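Local coordinates for protein malic enzyme (Entamoeba histolytica, PDB 3NV9) that probably catalyses the oxidative decarboxylation of malate to pyruvate with a nicotinamide cofactor, as other malic enzymes do, at residues A[388-393]-A[415-420]. Residues are numbered along the deposited sequence; the frame is centred on the assembly and turned at random.
Sequences RALAEF and PKEAAD
Between Glu392 and Lys416 a single water joins two unlike charges: it donates to Glu392 OE1 at 2.8 Å and accepts from Lys416 NZ, which stands 4.2 Å from that OE1, beyond salt-bridge range. The bridge spans a roughly antiparallel, crossing helix pair in the NAD-binding, Rossmann-type part of the enzyme, the two axes 9.0 Å apart with 143° between their directions. The small Ala389 fits the close approach, its CA lying 5.5 Å from CA of Glu417. Its methyl points at the other helix and meets CG of both Lys416 and Glu417 as well as the carboxylate of Asp420.

Lysine suits its place because its long aliphatic chain can cover the neighbouring helix while its ammonium reaches water. CD lies 4.0 Å from CB of Phe393 and near the plane of the ring, at its edge; CE sits 3.1 Å from the carbonyl O of Ala389, an oxygen that already accepts the helical bond from Phe393 N. The chain runs extended to CE and then bends, chi4 76°, placing NZ for the water.

Deeper in, the side chains of Glu417 and Leu390 run alongside each other, with Glu417 OE2 3.5 Å from Leu390 CB. Leu390 also packs on Val201 and Ala204 of helix 193-213, so this leucine ties the pair to a third helix. Trp438, on helix 438-461, is hydrogen-bonded through NE1 to Asp420 OD2; the other carboxylate oxygen, OD1, rests 3.2 Å from the methyl CB of Ala389.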
ATOM      1  N   ARG A 388       2.076  20.454 -22.542  1.00 24.74           N
ATOM      2  CA  ARG A 388       1.629  20.748 -23.923  1.00 24.94           C
ATOM      3  C   ARG A 388       0.514  19.802 -24.262  1.00 25.15           C
ATOM      4  O   ARG A 388      -0.470  20.229 -24.821  1.00 26.18           O
ATOM      5  CB  ARG A 388       2.745  20.646 -24.953  1.00 25.39           C
ATOM      6  CG  ARG A 388       3.900  21.649 -24.759  1.00 28.08           C
ATOM      7  CD  ARG A 388       4.971  21.512 -25.891  1.00 35.00           C
ATOM      8  NE  ARG A 388       6.121  22.389 -25.631  1.00 45.25           N
ATOM      9  CZ  ARG A 388       6.076  23.728 -25.526  1.00 46.10           C
ATOM     10  NH1 ARG A 388       4.933  24.398 -25.682  1.00 45.60           N
ATOM     11  NH2 ARG A 388       7.197  24.405 -25.267  1.00 48.51           N
ATOM     12  N   ALA A 389       0.658  18.530 -23.878  1.00 25.24           N
ATOM     13  CA  ALA A 389      -0.366  17.512 -24.095  1.00 25.05           C
ATOM     14  C   ALA A 389      -1.683  17.927 -23.454  1.00 25.72           C
ATOM     15  O   ALA A 389      -2.761  17.754 -24.060  1.00 26.58           O
ATOM     16  CB  ALA A 389       0.088  16.172 -23.527  1.00 25.02           C
ATOM     17  N   LEU A 390      -1.608  18.465 -22.220  1.00 25.02           N
ATOM     18  CA  LEU A 390      -2.819  18.858 -21.465  1.00 23.42           C
ATOM     19  C   LEU A 390      -3.480  20.063 -22.119  1.00 23.69           C
ATOM     20  O   LEU A 390      -4.707  20.124 -22.285  1.00 23.81           O
ATOM     21  CB  LEU A 390      -2.504  19.162 -19.970  1.00 20.95           C
ATOM     22  CG  LEU A 390      -3.667  19.650 -19.115  1.00 19.86           C
ATOM     23  CD1 LEU A 390      -4.864  18.743 -19.224  1.00 18.99           C
ATOM     24  CD2 LEU A 390      -3.262  19.768 -17.622  1.00 19.50           C
ATOM     25  N   ALA A 391      -2.660  21.046 -22.443  1.00 23.95           N
ATOM     26  CA  ALA A 391      -3.138  22.259 -23.064  1.00 24.55           C
ATOM     27  C   ALA A 391      -3.699  21.961 -24.462  1.00 24.85           C
ATOM     28  O   ALA A 391      -4.753  22.442 -24.793  1.00 25.06           O
ATOM     29  CB  ALA A 391      -2.016  23.226 -23.160  1.00 24.53           C
ATOM     30  N   GLU A 392      -2.995  21.168 -25.274  1.00 25.83           N
ATOM     31  CA  GLU A 392      -3.484  20.841 -26.643  1.00 27.55           C
ATOM     32  C   GLU A 392      -4.765  19.981 -26.605  1.00 26.40           C
ATOM     33  O   GLU A 392      -5.672  20.214 -27.364  1.00 24.88           O
ATOM     34  CB  GLU A 392      -2.408  20.148 -27.468  1.00 27.58           C
ATOM     35  CG  GLU A 392      -1.098  20.900 -27.555  1.00 36.80           C
ATOM     36  CD  GLU A 392       0.049  20.061 -28.160  1.00 45.38           C
ATOM     37  OE1 GLU A 392      -0.135  18.838 -28.396  1.00 49.57           O
ATOM     38  OE2 GLU A 392       1.138  20.629 -28.394  1.00 48.46           O
ATOM     39  N   PHE A 393      -4.843  19.023 -25.673  1.00 26.13           N
ATOM     40  CA  PHE A 393      -6.059  18.225 -25.518  1.00 25.93           C
ATOM     41  C   PHE A 393      -7.229  19.156 -25.281  1.00 26.86           C
ATOM     42  O   PHE A 393      -8.310  19.006 -25.907  1.00 27.03           O
ATOM     43  CB  PHE A 393      -5.971  17.236 -24.346  1.00 25.72           C
ATOM     44  CG  PHE A 393      -7.216  16.425 -24.160  1.00 23.58           C
ATOM     45  CD1 PHE A 393      -7.312  15.172 -24.714  1.00 21.35           C
ATOM     46  CD2 PHE A 393      -8.307  16.940 -23.457  1.00 24.21           C
ATOM     47  CE1 PHE A 393      -8.468  14.426 -24.556  1.00 20.64           C
ATOM     48  CE2 PHE A 393      -9.484  16.188 -23.307  1.00 20.77           C
ATOM     49  CZ  PHE A 393      -9.556  14.958 -23.848  1.00 21.65           C
ATOM     50  N   PRO A 415      -3.870   9.107 -21.211  1.00 18.75           N
ATOM     51  CA  PRO A 415      -3.008   8.305 -22.090  1.00 19.26           C
ATOM     52  C   PRO A 415      -2.233   9.174 -23.044  1.00 19.89           C
ATOM     53  O   PRO A 415      -1.110   8.831 -23.428  1.00 20.82           O
ATOM     54  CB  PRO A 415      -3.996   7.344 -22.834  1.00 17.79           C
ATOM     55  CG  PRO A 415      -5.347   8.025 -22.672  1.00 19.58           C
ATOM     56  CD  PRO A 415      -5.296   8.759 -21.343  1.00 17.98           C
ATOM     57  N   LYS A 416      -2.782  10.323 -23.400  1.00 21.24           N
ATOM     58  CA  LYS A 416      -2.025  11.227 -24.238  1.00 22.05           C
ATOM     59  C   LYS A 416      -0.828  11.835 -23.436  1.00 23.32           C
ATOM     60  O   LYS A 416       0.328  11.845 -23.939  1.00 23.55           O
ATOM     61  CB  LYS A 416      -2.961  12.286 -24.812  1.00 23.02           C
ATOM     62  CG  LYS A 416      -2.308  13.447 -25.463  1.00 21.92           C
ATOM     63  CD  LYS A 416      -3.392  14.471 -25.764  1.00 25.47           C
ATOM     64  CE  LYS A 416      -2.823  15.748 -26.448  1.00 25.84           C
ATOM     65  NZ  LYS A 416      -2.544  15.404 -27.918  1.00 34.02           N
ATOM     66  N   GLU A 417      -1.084  12.337 -22.216  1.00 22.83           N
ATOM     67  CA  GLU A 417       0.045  12.743 -21.331  1.00 22.63           C
ATOM     68  C   GLU A 417       1.061  11.626 -21.236  1.00 22.18           C
ATOM     69  O   GLU A 417       2.229  11.866 -21.364  1.00 22.16           O
ATOM     70  CB  GLU A 417      -0.375  13.173 -19.909  1.00 21.66           C
ATOM     71  CG  GLU A 417      -1.132  14.470 -19.888  1.00 20.02           C
ATOM     72  CD  GLU A 417      -1.577  14.909 -18.509  1.00 18.19           C
ATOM     73  OE1 GLU A 417      -1.567  14.097 -17.579  1.00 21.24           O
ATOM     74  OE2 GLU A 417      -1.935  16.097 -18.342  1.00 19.53           O
ATOM     75  N   ALA A 418       0.599  10.397 -21.062  1.00 22.41           N
ATOM     76  CA  ALA A 418       1.507   9.318 -20.770  1.00 22.80           C
ATOM     77  C   ALA A 418       2.439   9.084 -21.954  1.00 23.65           C
ATOM     78  O   ALA A 418       3.643   8.876 -21.770  1.00 23.37           O
ATOM     79  CB  ALA A 418       0.712   8.041 -20.443  1.00 23.30           C
ATOM     80  N   ALA A 419       1.867   9.104 -23.170  1.00 23.71           N
ATOM     81  CA  ALA A 419       2.651   8.833 -24.379  1.00 23.72           C
ATOM     82  C   ALA A 419       3.588   9.979 -24.674  1.00 23.28           C
ATOM     83  O   ALA A 419       4.747   9.751 -24.996  1.00 23.79           O
ATOM     84  CB  ALA A 419       1.712   8.525 -25.579  1.00 24.15           C
ATOM     85  N   ASP A 420       3.130  11.226 -24.547  1.00 23.36           N
ATOM     86  CA  ASP A 420       4.071  12.354 -24.767  1.00 23.53           C
ATOM     87  C   ASP A 420       5.248  12.392 -23.741  1.00 24.15           C
ATOM     88  O   ASP A 420       6.432  12.609 -24.130  1.00 24.15           O
ATOM     89  CB  ASP A 420       3.351  13.700 -24.756  1.00 23.34           C
ATOM     90  CG  ASP A 420       2.430  13.936 -25.975  1.00 24.59           C
ATOM     91  OD1 ASP A 420       1.806  15.025 -25.995  1.00 25.45           O
ATOM     92  OD2 ASP A 420       2.331  13.097 -26.899  1.00 25.38           O
TER
HETATM   93  O   HOH W   1      -2.417  17.663 -29.577  1.00 42.28           O